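PDB 7AQH: ORF007 from Staphylococcus phage 2638A, which degrades host cell-wall peptidoglycan as a zinc-dependent phage endolysin at lysis, this chain being its C-terminal SH3b domain, which binds the cell wall. Local coordinates for residues A[15-27]-A[84-94]. Sequence-based numbering, arbitrary orientation.
Sequences HASFTVTAPEGII and TGKVGKLWGEI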
loop_
_atom_site.group_PDB
_atom_site.type_symbol
_atom_site.label_atom_id
_atom_site.label_comp_id
_atom_site.label_asym_id
_atom_site.label_seq_id
_atom_site.Cartn_x
_atom_site.Cartn_y
_atom_site.Cartn_z
ATOM N N HIS A 15 -10.843 -2.188 -6.580
ATOM C CA HIS A 15 -10.607 -3.614 -6.767
ATOM C C HIS A 15 -9.724 -3.787 -7.995
ATOM O O HIS A 15 -10.187 -3.612 -9.127
ATOM C CB HIS A 15 -11.932 -4.356 -6.936
ATOM C CG HIS A 15 -12.827 -4.266 -5.739
ATOM N ND1 HIS A 15 -12.495 -4.810 -4.517
ATOM C CD2 HIS A 15 -14.031 -3.670 -5.571
ATOM C CE1 HIS A 15 -13.462 -4.563 -3.652
ATOM N NE2 HIS A 15 -14.406 -3.872 -4.265
ATOM N N ALA A 16 -8.463 -4.153 -7.774
ATOM C CA ALA A 16 -7.529 -4.371 -8.870
ATOM C C ALA A 16 -6.361 -5.213 -8.369
ATOM O O ALA A 16 -6.215 -5.458 -7.167
ATOM C CB ALA A 16 -7.043 -3.042 -9.458
ATOM N N SER A 17 -5.532 -5.658 -9.313
ATOM C CA SER A 17 -4.361 -6.476 -9.034
ATOM C C SER A 17 -3.093 -5.649 -9.204
ATOM O O SER A 17 -3.017 -4.774 -10.071
ATOM C CB SER A 17 -4.294 -7.696 -9.949
ATOM O OG SER A 17 -4.102 -7.299 -11.295
ATOM N N PHE A 18 -2.093 -5.935 -8.372
ATOM C CA PHE A 18 -0.814 -5.238 -8.401
ATOM C C PHE A 18 0.322 -6.244 -8.525
ATOM O O PHE A 18 0.385 -7.215 -7.762
ATOM C CB PHE A 18 -0.622 -4.381 -7.143
ATOM C CG PHE A 18 0.626 -3.538 -7.163
ATOM C CD1 PHE A 18 1.832 -4.043 -6.708
ATOM C CD2 PHE A 18 0.589 -2.234 -7.630
ATOM C CE1 PHE A 18 2.982 -3.265 -6.720
ATOM C CE2 PHE A 18 1.733 -1.450 -7.645
ATOM C CZ PHE A 18 2.931 -1.964 -7.191
ATOM N N THR A 19 1.219 -6.005 -9.479
ATOM C CA THR A 19 2.411 -6.824 -9.680
ATOM C C THR A 19 3.643 -6.009 -9.310
ATOM O O THR A 19 3.893 -4.951 -9.897
ATOM C CB THR A 19 2.519 -7.316 -11.125
ATOM O OG1 THR A 19 1.208 -7.469 -11.685
ATOM C CG2 THR A 19 3.286 -8.637 -11.192
ATOM N N VAL A 20 4.411 -6.507 -8.339
ATOM C CA VAL A 20 5.571 -5.772 -7.850
ATOM C C VAL A 20 6.664 -5.786 -8.909
ATOM O O VAL A 20 7.051 -6.848 -9.415
ATOM C CB VAL A 20 6.068 -6.372 -6.527
ATOM C CG1 VAL A 20 7.386 -5.734 -6.115
ATOM C CG2 VAL A 20 5.020 -6.197 -5.438
ATOM N N THR A 21 7.168 -4.601 -9.249
ATOM C CA THR A 21 8.283 -4.462 -10.174
ATOM C C THR A 21 9.518 -3.869 -9.510
ATOM O O THR A 21 10.553 -3.730 -10.172
ATOM C CB THR A 21 7.883 -3.600 -11.381
ATOM O OG1 THR A 21 8.893 -3.698 -12.393
ATOM C CG2 THR A 21 7.729 -2.146 -10.971
ATOM N N ALA A 22 9.437 -3.520 -8.231
ATOM C CA ALA A 22 10.588 -2.978 -7.526
ATOM C C ALA A 22 11.682 -4.037 -7.432
ATOM O O ALA A 22 11.402 -5.178 -7.041
ATOM C CB ALA A 22 10.188 -2.503 -6.130
ATOM N N PRO A 23 12.925 -3.708 -7.787
ATOM C CA PRO A 23 13.974 -4.744 -7.830
ATOM C C PRO A 23 14.098 -5.553 -6.545
ATOM O O PRO A 23 14.074 -6.790 -6.588
ATOM C CB PRO A 23 15.240 -3.928 -8.125
ATOM C CG PRO A 23 14.739 -2.712 -8.850
ATOM C CD PRO A 23 13.416 -2.391 -8.225
ATOM N N GLU A 24 14.219 -4.883 -5.399
ATOM C CA GLU A 24 14.433 -5.530 -4.111
ATOM C C GLU A 24 13.125 -5.874 -3.404
ATOM O O GLU A 24 13.136 -6.190 -2.208
ATOM C CB GLU A 24 15.298 -4.621 -3.228
ATOM C CG GLU A 24 15.514 -5.086 -1.794
ATOM C CD GLU A 24 16.403 -6.306 -1.687
ATOM O OE1 GLU A 24 17.397 -6.397 -2.440
ATOM O OE2 GLU A 24 16.104 -7.178 -0.844
ATOM N N GLY A 25 12.002 -5.849 -4.117
ATOM C CA GLY A 25 10.730 -6.160 -3.503
ATOM C C GLY A 25 10.207 -4.990 -2.691
ATOM O O GLY A 25 10.806 -3.916 -2.615
ATOM N N ILE A 26 9.056 -5.212 -2.063
ATOM C CA ILE A 26 8.400 -4.195 -1.254
ATOM C C ILE A 26 8.110 -4.771 0.125
ATOM O O ILE A 26 7.651 -5.912 0.249
ATOM C CB ILE A 26 7.103 -3.685 -1.914
ATOM C CG1 ILE A 26 7.369 -3.312 -3.372
ATOM C CG2 ILE A 26 6.555 -2.492 -1.152
ATOM C CD1 ILE A 26 6.133 -2.890 -4.129
ATOM N N ILE A 27 8.386 -3.981 1.159
ATOM C CA ILE A 27 8.139 -4.395 2.535
ATOM C C ILE A 27 6.684 -4.114 2.883
ATOM O O ILE A 27 6.171 -3.018 2.627
ATOM C CB ILE A 27 9.091 -3.672 3.502
ATOM C CG1 ILE A 27 10.544 -4.043 3.197
ATOM C CG2 ILE A 27 8.742 -4.007 4.942
ATOM C CD1 ILE A 27 11.555 -3.308 4.051
ATOM N N THR A 84 1.105 18.773 -1.317
ATOM C CA THR A 84 0.849 19.122 -2.706
ATOM C C THR A 84 0.042 18.083 -3.470
ATOM O O THR A 84 -0.552 18.429 -4.497
ATOM C CB THR A 84 2.170 19.361 -3.457
ATOM O OG1 THR A 84 2.989 18.188 -3.373
ATOM C CG2 THR A 84 2.919 20.542 -2.856
ATOM N N GLY A 85 -0.003 16.835 -3.007
ATOM C CA GLY A 85 -0.687 15.778 -3.722
ATOM C C GLY A 85 0.099 15.144 -4.849
ATOM O O GLY A 85 -0.453 14.299 -5.565
ATOM N N LYS A 86 1.363 15.522 -5.032
ATOM C CA LYS A 86 2.187 14.945 -6.087
ATOM C C LYS A 86 2.561 13.508 -5.736
ATOM O O LYS A 86 3.022 13.232 -4.625
ATOM C CB LYS A 86 3.446 15.790 -6.289
ATOM C CG LYS A 86 4.408 15.236 -7.327
ATOM C CD LYS A 86 3.795 15.268 -8.718
ATOM C CE LYS A 86 4.795 14.838 -9.782
ATOM N NZ LYS A 86 5.335 13.472 -9.533
ATOM N N VAL A 87 2.368 12.591 -6.684
ATOM C CA VAL A 87 2.698 11.185 -6.484
ATOM C C VAL A 87 3.888 10.815 -7.359
ATOM O O VAL A 87 4.072 11.351 -8.458
ATOM C CB VAL A 87 1.493 10.268 -6.779
ATOM C CG1 VAL A 87 0.428 10.439 -5.707
ATOM C CG2 VAL A 87 0.917 10.566 -8.157
ATOM N N GLY A 88 4.699 9.880 -6.860
ATOM C CA GLY A 88 5.900 9.449 -7.544
ATOM C C GLY A 88 5.667 8.284 -8.488
ATOM O O GLY A 88 4.538 7.881 -8.772
ATOM N N LYS A 89 6.778 7.742 -8.984
ATOM C CA LYS A 89 6.735 6.592 -9.874
ATOM C C LYS A 89 6.075 5.403 -9.187
ATOM O O LYS A 89 6.261 5.174 -7.989
ATOM C CB LYS A 89 8.154 6.204 -10.290
ATOM C CG LYS A 89 8.227 5.142 -11.381
ATOM C CD LYS A 89 9.666 4.831 -11.772
ATOM C CE LYS A 89 10.390 6.066 -12.287
ATOM N NZ LYS A 89 11.777 5.721 -12.714
ATOM N N LEU A 90 5.295 4.647 -9.951
ATOM C CA LEU A 90 4.644 3.456 -9.426
ATOM C C LEU A 90 5.657 2.322 -9.338
ATOM O O LEU A 90 6.446 2.103 -10.263
ATOM C CB LEU A 90 3.469 3.039 -10.311
ATOM C CG LEU A 90 2.439 2.116 -9.665
ATOM C CD1 LEU A 90 1.800 2.779 -8.450
ATOM C CD2 LEU A 90 1.385 1.713 -10.681
ATOM N N TRP A 91 5.638 1.601 -8.217
ATOM C CA TRP A 91 6.562 0.496 -7.985
ATOM C C TRP A 91 6.081 -0.816 -8.589
ATOM O O TRP A 91 6.601 -1.879 -8.233
ATOM C CB TRP A 91 6.820 0.325 -6.485
ATOM C CG TRP A 91 7.310 1.574 -5.804
ATOM C CD1 TRP A 91 7.708 2.733 -6.404
ATOM C CD2 TRP A 91 7.451 1.784 -4.393
ATOM N NE1 TRP A 91 8.088 3.651 -5.456
ATOM C CE2 TRP A 91 7.940 3.094 -4.213
ATOM C CE3 TRP A 91 7.213 0.994 -3.264
ATOM C CZ2 TRP A 91 8.195 3.630 -2.952
ATOM C CZ3 TRP A 91 7.467 1.529 -2.013
ATOM C CH2 TRP A 91 7.953 2.835 -1.868
ATOM N N GLY A 92 5.111 -0.764 -9.490
ATOM C CA GLY A 92 4.595 -1.973 -10.092
ATOM C C GLY A 92 3.598 -1.632 -11.172
ATOM O O GLY A 92 3.536 -0.493 -11.639
ATOM N N GLU A 93 2.811 -2.629 -11.565
ATOM C CA GLU A 93 1.801 -2.457 -12.597
ATOM C C GLU A 93 0.425 -2.784 -12.034
ATOM O O GLU A 93 0.284 -3.623 -11.140
ATOM C CB GLU A 93 2.091 -3.344 -13.816
ATOM C CG GLU A 93 3.263 -2.871 -14.662
ATOM C CD GLU A 93 3.612 -3.851 -15.763
ATOM O OE1 GLU A 93 3.082 -4.983 -15.744
ATOM O OE2 GLU A 93 4.429 -3.496 -16.637
ATOM N N ILE A 94 -0.592 -2.114 -12.568
ATOM C CA ILE A 94 -1.961 -2.323 -12.110
ATOM C C ILE A 94 -2.838 -2.804 -13.258
ATOM O O ILE A 94 -2.902 -4.000 -13.541
ATOM C CB ILE A 94 -2.538 -1.043 -11.478
ATOM C CG1 ILE A 94 -1.681 -0.606 -10.288
ATOM C CG2 ILE A 94 -3.986 -1.263 -11.047
ATOM C CD1 ILE A 94 -2.153 0.668 -9.628
#
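Phe-18 brings its ring obliquely against the backbone of Trp-91 to Glu-93, its CZ 3.3 Å from Gly-92 CA. The ring gets there because CG stands anti to the backbone N (chi1 -175°), beside the carbonyl carbon. Glu-93 N lies over one face near the rim, Leu-90 CG comes to the edge, and Ile-94 CG1 approaches Phe-18 CD2 obliquely at 3.9 Å. Gly-92 CA sits 3.1 Å from Thr-19 O, and in its non-hydrogen-bonded pairing with Val-20 the CA atoms of Val-20 and Gly-92 come within 4.5 Å of each other. Close by, Ile-26 CD1 touches Trp-91 CB at 4.0 Å and comes to the edge of the indole; the Trp-91 side chain also touches Pro-76.

Alongside the ring, Thr-19 and Glu-93 form a hydrogen-bonded antiparallel pair. The bond from Thr-19 N to Glu-93 O and the one from Glu-93 N to Thr-19 O both measure 3.1 Å. Where the pairing ends, Thr-21 N gives a third bond, 3.0 Å long, to Trp-91 O. Strand 92-93 is thereby added to strand 10-20 in the curled antiparallel sheet of the SH3b domain, bringing the C-terminus back to a strand that also pairs with strand 48-51. The buried Phe-18 side chain also touches Ile-49 and Val-77, connecting strand 92-93 with strands 48-51 and 72-77.

Toward solvent the fit is looser. The side chains of Thr-19 and Glu-93 lie together on one face of the sheet, and the carboxylate of exposed Glu-93 extends outward from the strand pair. At the terminus, the exposed Ile-94 meets Ala-16 through a single apolar approach, Ile-94 CG2 to Ala-16 CB at 3.9 Å.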